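Alpha-2,3-sialyltransferase (Campylobacter jejuni, PDB 2P2V) probably transfers sialic acid from a CMP-activated donor to an acceptor sugar, this chain being the donor-binding N-terminal part of a longer, membrane-associated protein. Local coordinates at residues Ser106-His111 and Lys278-Ile283; Ser97-Pro102 and Lys146-Gly151. All coordinates share one frame; numbering follows the deposited sequence.

Contact 1. Residues Ser106-His111 and Lys278-Ile283. With EDO (1,2-ethanediol), chain G.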
loop_
_atom_site.group_PDB
_atom_site.type_symbol
_atom_site.label_atom_id
_atom_site.label_comp_id
_atom_site.label_asym_id
_atom_site.label_seq_id
_atom_site.Cartn_x
_atom_site.Cartn_y
_atom_site.Cartn_z
ATOM N N SER A 106 16.713 -1.593 5.970
ATOM C CA SER A 106 16.468 -1.131 4.616
ATOM C C SER A 106 14.997 -1.296 4.227
ATOM O O SER A 106 14.305 -2.156 4.773
ATOM C CB SER A 106 17.317 -1.929 3.627
ATOM O OG SER A 106 16.747 -3.201 3.368
ATOM N N ASN A 107 14.528 -0.505 3.269
ATOM C CA ASN A 107 13.154 -0.663 2.746
ATOM C C ASN A 107 12.877 -2.072 2.309
ATOM O O ASN A 107 11.825 -2.640 2.632
ATOM C CB ASN A 107 12.913 0.275 1.555
ATOM C CG ASN A 107 12.914 1.725 1.943
ATOM O OD1 ASN A 107 12.967 2.103 3.132
ATOM N ND2 ASN A 107 12.813 2.577 0.927
ATOM N N ASP A 108 13.831 -2.675 1.579
ATOM C CA ASP A 108 13.616 -4.034 1.105
ATOM C C ASP A 108 13.566 -5.043 2.235
ATOM O O ASP A 108 12.805 -5.958 2.157
ATOM C CB ASP A 108 14.695 -4.496 0.127
ATOM C CG ASP A 108 14.467 -3.970 -1.333
ATOM O OD1 ASP A 108 13.339 -3.553 -1.699
ATOM O OD2 ASP A 108 15.453 -4.010 -2.119
ATOM N N PHE A 109 14.420 -4.895 3.243
ATOM C CA PHE A 109 14.400 -5.805 4.399
ATOM C C PHE A 109 12.999 -5.782 5.000
ATOM O O PHE A 109 12.405 -6.846 5.235
ATOM C CB PHE A 109 15.384 -5.373 5.478
ATOM C CG PHE A 109 15.352 -6.261 6.706
ATOM C CD1 PHE A 109 16.063 -7.459 6.747
ATOM C CD2 PHE A 109 14.586 -5.912 7.818
ATOM C CE1 PHE A 109 15.984 -8.326 7.879
ATOM C CE2 PHE A 109 14.489 -6.757 8.952
ATOM C CZ PHE A 109 15.187 -7.952 9.008
ATOM N N LEU A 110 12.489 -4.588 5.261
ATOM C CA LEU A 110 11.154 -4.528 5.967
ATOM C C LEU A 110 10.025 -5.009 5.090
ATOM O O LEU A 110 9.107 -5.708 5.564
ATOM C CB LEU A 110 10.864 -3.125 6.505
ATOM C CG LEU A 110 11.805 -2.652 7.639
ATOM C CD1 LEU A 110 11.517 -1.216 8.025
ATOM C CD2 LEU A 110 11.715 -3.562 8.888
ATOM N N HIS A 111 10.082 -4.641 3.812
ATOM C CA HIS A 111 9.074 -4.994 2.790
ATOM C C HIS A 111 8.935 -6.494 2.585
ATOM O O HIS A 111 7.827 -7.032 2.423
ATOM C CB HIS A 111 9.409 -4.325 1.440
ATOM C CG HIS A 111 8.488 -4.707 0.317
ATOM N ND1 HIS A 111 8.853 -5.588 -0.688
ATOM C CD2 HIS A 111 7.227 -4.310 0.026
ATOM C CE1 HIS A 111 7.851 -5.721 -1.539
ATOM N NE2 HIS A 111 6.849 -4.964 -1.121
ATOM N N LYS A 278 23.457 -7.199 1.176
ATOM C CA LYS A 278 24.735 -6.586 0.833
ATOM C C LYS A 278 24.545 -5.244 0.166
ATOM O O LYS A 278 25.083 -4.246 0.624
ATOM C CB LYS A 278 25.528 -7.476 -0.129
ATOM C CG LYS A 278 26.600 -8.326 0.513
ATOM C CD LYS A 278 27.537 -8.898 -0.572
ATOM C CE LYS A 278 28.027 -10.298 -0.192
ATOM N NZ LYS A 278 26.930 -11.330 -0.237
ATOM N N ALA A 279 23.788 -5.224 -0.926
ATOM C CA ALA A 279 23.618 -4.016 -1.715
ATOM C C ALA A 279 23.194 -2.818 -0.858
ATOM O O ALA A 279 23.752 -1.726 -0.989
ATOM C CB ALA A 279 22.631 -4.246 -2.862
ATOM N N ASP A 280 22.220 -3.009 0.027
ATOM C CA ASP A 280 21.764 -1.864 0.820
ATOM C C ASP A 280 22.359 -1.715 2.227
ATOM O O ASP A 280 22.173 -0.686 2.851
ATOM C CB ASP A 280 20.237 -1.672 0.764
ATOM C CG ASP A 280 19.480 -2.977 0.790
ATOM O OD1 ASP A 280 18.727 -3.261 -0.173
ATOM O OD2 ASP A 280 19.647 -3.724 1.781
ATOM N N ASN A 281 23.105 -2.702 2.709
ATOM C CA ASN A 281 23.959 -2.472 3.883
ATOM C C ASN A 281 25.145 -1.603 3.494
ATOM O O ASN A 281 25.678 -0.859 4.313
ATOM C CB ASN A 281 24.463 -3.782 4.516
ATOM C CG ASN A 281 23.374 -4.524 5.297
ATOM O OD1 ASN A 281 22.194 -4.203 5.190
ATOM N ND2 ASN A 281 23.777 -5.529 6.073
ATOM N N LYS A 282 25.559 -1.713 2.235
ATOM C CA LYS A 282 26.642 -0.897 1.688
ATOM C C LYS A 282 26.214 0.573 1.600
ATOM O O LYS A 282 26.998 1.468 1.960
ATOM C CB LYS A 282 27.056 -1.416 0.305
ATOM C CG LYS A 282 28.359 -0.826 -0.225
ATOM C CD LYS A 282 28.550 -1.196 -1.682
ATOM C CE LYS A 282 29.780 -0.536 -2.284
ATOM N NZ LYS A 282 29.596 -0.398 -3.761
ATOM N N ILE A 283 24.977 0.806 1.133
ATOM C CA ILE A 283 24.358 2.146 1.074
ATOM C C ILE A 283 24.245 2.772 2.482
ATOM O O ILE A 283 24.729 3.889 2.710
ATOM C CB ILE A 283 22.964 2.117 0.354
ATOM C CG1 ILE A 283 23.113 1.624 -1.091
ATOM C CG2 ILE A 283 22.291 3.492 0.402
ATOM C CD1 ILE A 283 21.795 1.209 -1.772
HETATM C C1 EDO G . 18.547 -4.624 7.326
HETATM O O1 EDO G . 18.708 -3.504 6.441
HETATM C C2 EDO G . 19.748 -4.592 8.246
HETATM O O2 EDO G . 20.714 -5.458 7.683
HETATM O O HOH W 1 16.232 -1.520 0.096
#
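Asp280 and Ser106 meet where one helix begins close to the flank of another, and the aspartate illustrates how a single carboxylate can serve several polar groups at such a junction. Its CB faces the serine at 4.1 Å from Ser106 CB, a simple van der Waals approach, and its CG draws in further, to 3.7 Å from the same Ser106 CB. At the tip the two oxygens part company. OD2 takes a weak hydrogen bond from Ser106 OG at 3.3 Å, whereas OD1 turns to a water, which donates to it at 3.1 Å and in turn accepts from the backbone N of Asp108. The motif behind this is a helix N-cap: Ser106 immediately precedes helix 107-116, and its OG, set between its own backbone N and carbonyl carbon (chi1 79°), folds back to accept from Phe109 N at 2.9 Å. Hydroxyl and water thus each link the first turn of that helix to the carboxylate of Asp280, on the C-terminal helix 268-283. Asp108 brings a second negative charge nearby, its OD2 lying 3.9 Å from Asp280 OD1 with the carboxylate planes 69° apart; the positive end of the helix probably offsets part of the repulsion. Beside this polar cluster a 1,2-ethanediol, probably from the crystallisation liquor, spans the two segments: its O1 accepts from Ser106 N at 2.8 Å, and its O2 donates to Asn281 OD1 at 3.2 Å. The C1 atom of the diol rests obliquely against the ring of Phe109, whose CG stands opposite the backbone N (chi1 178°), a setting that carries the ring away from residues 278-283 and onto Tyr273 and Leu277, earlier in the same C-terminal helix.

Contact 2. Residues Ser97-Pro102 and Lys146-Gly151. With CSF (cytidine-5'-monophosphate-3-fluoro-N-acetyl-neuraminic acid), chain O; EDO (1,2-ethanediol), chain D; EDO (1,2-ethanediol), chain K.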
loop_
_atom_site.group_PDB
_atom_site.type_symbol
_atom_site.label_atom_id
_atom_site.label_comp_id
_atom_site.label_asym_id
_atom_site.label_seq_id
_atom_site.Cartn_x
_atom_site.Cartn_y
_atom_site.Cartn_z
ATOM N N SER A 97 14.161 -7.433 16.261
ATOM C CA SER A 97 14.275 -6.169 16.998
ATOM C C SER A 97 14.511 -4.972 16.060
ATOM O O SER A 97 15.650 -4.711 15.578
ATOM C CB SER A 97 15.394 -6.276 18.010
ATOM O OG SER A 97 15.295 -7.441 18.812
ATOM N N THR A 98 13.429 -4.252 15.764
ATOM C CA THR A 98 13.407 -3.273 14.703
ATOM C C THR A 98 12.852 -1.937 15.182
ATOM O O THR A 98 12.056 -1.899 16.118
ATOM C CB THR A 98 12.510 -3.786 13.509
ATOM O OG1 THR A 98 11.311 -4.428 14.012
ATOM C CG2 THR A 98 13.309 -4.798 12.597
ATOM N N PHE A 99 13.192 -0.861 14.497
ATOM C CA PHE A 99 12.719 0.471 14.846
ATOM C C PHE A 99 11.910 1.112 13.728
ATOM O O PHE A 99 11.350 2.164 13.956
ATOM C CB PHE A 99 13.918 1.395 15.201
ATOM C CG PHE A 99 14.695 0.927 16.405
ATOM C CD1 PHE A 99 15.890 0.227 16.242
ATOM C CD2 PHE A 99 14.165 1.083 17.705
ATOM C CE1 PHE A 99 16.603 -0.274 17.330
ATOM C CE2 PHE A 99 14.884 0.612 18.822
ATOM C CZ PHE A 99 16.120 -0.084 18.618
ATOM N N ASN A 100 11.941 0.559 12.485
ATOM C CA ASN A 100 11.346 1.151 11.303
ATOM C C ASN A 100 11.957 2.556 11.035
ATOM O O ASN A 100 11.275 3.601 11.009
ATOM C CB ASN A 100 9.801 1.258 11.423
ATOM C CG ASN A 100 9.112 1.600 10.131
ATOM O OD1 ASN A 100 9.683 1.477 9.051
ATOM N ND2 ASN A 100 7.800 2.039 10.229
ATOM N N LEU A 101 13.292 2.568 10.865
ATOM C CA LEU A 101 14.011 3.744 10.468
ATOM C C LEU A 101 14.905 3.292 9.310
ATOM O O LEU A 101 15.542 2.256 9.410
ATOM C CB LEU A 101 14.908 4.226 11.613
ATOM C CG LEU A 101 14.121 4.857 12.780
ATOM C CD1 LEU A 101 14.978 5.134 13.948
ATOM C CD2 LEU A 101 13.575 6.132 12.228
ATOM N N PRO A 102 14.857 4.014 8.205
ATOM C CA PRO A 102 15.451 3.503 6.945
ATOM C C PRO A 102 16.981 3.508 6.886
ATOM O O PRO A 102 17.558 2.940 5.932
ATOM C CB PRO A 102 14.911 4.438 5.896
ATOM C CG PRO A 102 14.669 5.777 6.664
ATOM C CD PRO A 102 14.131 5.286 7.998
ATOM N N LYS A 146 21.826 7.957 19.816
ATOM C CA LYS A 146 21.683 7.105 20.982
ATOM C C LYS A 146 20.670 6.003 20.705
ATOM O O LYS A 146 19.563 6.297 20.253
ATOM C CB LYS A 146 21.213 7.937 22.186
ATOM C CG LYS A 146 22.308 8.875 22.763
ATOM C CD LYS A 146 22.001 9.252 24.222
ATOM C CE LYS A 146 20.810 10.159 24.337
ATOM N NZ LYS A 146 20.449 10.465 25.793
ATOM N N ARG A 147 21.025 4.757 20.983
ATOM C CA ARG A 147 20.134 3.621 20.723
ATOM C C ARG A 147 20.042 2.718 21.923
ATOM O O ARG A 147 21.049 2.437 22.564
ATOM C CB ARG A 147 20.634 2.805 19.513
ATOM C CG ARG A 147 19.764 1.582 19.177
ATOM C CD ARG A 147 20.316 0.919 17.885
ATOM N NE ARG A 147 20.511 1.876 16.805
ATOM C CZ ARG A 147 21.135 1.565 15.670
ATOM N NH1 ARG A 147 21.585 0.328 15.501
ATOM N NH2 ARG A 147 21.314 2.459 14.710
ATOM N N ILE A 148 18.846 2.189 22.196
ATOM C CA ILE A 148 18.704 1.266 23.298
ATOM C C ILE A 148 19.289 -0.092 22.922
ATOM O O ILE A 148 19.313 -0.477 21.726
ATOM C CB ILE A 148 17.237 1.116 23.720
ATOM C CG1 ILE A 148 16.393 0.493 22.584
ATOM C CG2 ILE A 148 16.669 2.523 24.248
ATOM C CD1 ILE A 148 14.903 0.235 23.031
ATOM N N THR A 149 19.777 -0.825 23.924
ATOM C CA THR A 149 20.270 -2.199 23.703
ATOM C C THR A 149 19.108 -3.166 23.694
ATOM O O THR A 149 17.981 -2.774 24.057
ATOM C CB THR A 149 21.287 -2.628 24.817
ATOM O OG1 THR A 149 20.644 -2.541 26.096
ATOM C CG2 THR A 149 22.470 -1.699 24.790
ATOM N N SER A 150 19.358 -4.421 23.299
ATOM C CA SER A 150 18.267 -5.411 23.181
ATOM C C SER A 150 17.610 -5.670 24.497
ATOM O O SER A 150 16.428 -5.939 24.519
ATOM C CB SER A 150 18.745 -6.745 22.612
ATOM O OG SER A 150 19.231 -6.486 21.295
ATOM N N GLY A 151 18.358 -5.603 25.602
ATOM C CA GLY A 151 17.699 -5.781 26.921
ATOM C C GLY A 151 16.569 -4.814 27.171
ATOM O O GLY A 151 15.470 -5.228 27.561
HETATM C C5A CSF O . 26.122 -5.894 19.574
HETATM C C4A CSF O . 26.017 -5.211 20.933
HETATM C C2A CSF O . 23.688 -6.223 21.282
HETATM O O6A CSF O . 23.931 -6.923 20.043
HETATM C C6A CSF O . 25.297 -7.193 19.632
HETATM C C3A CSF O . 24.554 -4.964 21.329
HETATM O O4A CSF O . 26.652 -3.942 20.860
HETATM N N5A CSF O . 27.552 -6.213 19.375
HETATM C C7A CSF O . 25.225 -7.888 18.277
HETATM C C8A CSF O . 24.372 -9.149 18.360
HETATM C C9A CSF O . 24.196 -9.816 16.980
HETATM O O9A CSF O . 23.486 -11.072 17.079
HETATM O O8A CSF O . 24.965 -10.047 19.351
HETATM O O7A CSF O . 24.728 -6.950 17.305
HETATM C C1A CSF O . 22.251 -5.723 21.315
HETATM O OBA CSF O . 21.968 -4.877 22.210
HETATM O OAA CSF O . 21.432 -6.174 20.468
HETATM O O1A CSF O . 23.827 -7.000 22.494
HETATM O O2A CSF O . 25.985 -8.030 23.128
HETATM N N1 CSF O . 24.528 -7.288 27.851
HETATM C C2 CSF O . 25.043 -6.413 28.855
HETATM N N3 CSF O . 26.353 -6.488 29.236
HETATM C C4 CSF O . 27.162 -7.415 28.676
HETATM C C5 CSF O . 26.675 -8.285 27.692
HETATM C C6 CSF O . 25.343 -8.206 27.294
HETATM C "C3'" CSF O . 22.447 -6.544 25.286
HETATM C "C2'" CSF O . 22.719 -5.968 26.662
HETATM C "C1'" CSF O . 23.102 -7.212 27.464
HETATM O "O4'" CSF O . 22.705 -8.389 26.727
HETATM C "C4'" CSF O . 22.069 -8.004 25.508
HETATM P PA CSF O . 24.572 -8.421 22.772
HETATM O "O5'" CSF O . 23.883 -8.929 24.155
HETATM C "C5'" CSF O . 22.471 -8.926 24.359
HETATM O "O3'" CSF O . 21.346 -5.882 24.672
HETATM O "O2'" CSF O . 21.511 -5.365 27.199
HETATM N N4 CSF O . 28.474 -7.513 29.050
HETATM O O2 CSF O . 24.281 -5.541 29.359
HETATM O O3A CSF O . 24.259 -9.481 21.756
HETATM C C10 CSF O . 28.025 -6.177 18.116
HETATM O O10 CSF O . 27.323 -5.911 17.128
HETATM C C11 CSF O . 29.493 -6.505 17.972
HETATM F F3A CSF O . 23.983 -4.052 20.470
HETATM C C1 EDO D . 18.058 -4.127 19.132
HETATM O O1 EDO D . 18.743 -3.766 17.913
HETATM C C2 EDO D . 18.184 -2.965 20.099
HETATM O O2 EDO D . 19.261 -2.111 19.679
HETATM C C1 EDO K . 22.414 -3.274 17.786
HETATM O O1 EDO K . 21.416 -2.290 17.509
HETATM C C2 EDO K . 23.625 -3.019 16.908
HETATM O O2 EDO K . 24.428 -2.057 17.607
HETATM O O HOH W 2 17.833 -8.302 19.376
#
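The planes of the Phe99 ring and the Arg147 guanidinium are inclined at 46° to each other, and it is the aliphatic part of the arginine that does the touching: Arg147 CD approaches Phe99 CE1 obliquely at 3.9 Å. At the ring's edge sit Ile148 CG1, 4.0 Å from Phe99 CZ, and a 1,2-ethanediol with its O2 in the ring plane; that oxygen donates to Ile148 O. A second diol meets the guanidinium edge in plane, its O1 taking a weak bond from NH1. Extended through CB and CG, the arginine brings CG and CD to the ring before bending at chi3 (-50°), beyond which NE forms a salt bridge with Glu141. Further along, a water joins the segments, accepting from Ser97 OG at 2.7 Å and donating to Ser150 OG at 3.0 Å. The same hydroxyl also reaches carboxylate oxygen OAA of the bound CMP-3-fluoro-sialic acid. Here the start of helix 150-161 points backbone N-H groups at this donor analogue: Ser150 N to OBA at 2.9 Å, Gly151 N to the ribose O3' at 3.1 Å. Thr149 OG1 accepts from O2' and is also hydrogen-bonded to Asp210. Phe99 lies in the loop leading from strand 90-96 to helix 107-116, its ring meeting Tyr153 of helix 150-161 edge-to-face, while Ile148 packs on Tyr209 and Ala213 of helix 207-221.

How the contacts relate
From the N terminus, the chain passes through residues 97-102, just after strand 90-96, and almost at once enters 106-111 at the head of helix 107-116. Contact 2 closes the shorter loop when the chain returns at 146-151, after 43 intervening residues that are mostly helical. Contact 1 waits until the last helix, 268-283, closing a span of 166 residues that includes strands 165-169 and 224-227. The two loops cross, because their segments alternate. Their centres lie about 16 Å apart, bridged by Leu110 packing on Asn100 and Thr98. Contact 2 ties the loop after strand 90-96 to the pocket-lining start of helix 150-161; contact 1 joins the start of helix 107-116 to the C-terminal helix.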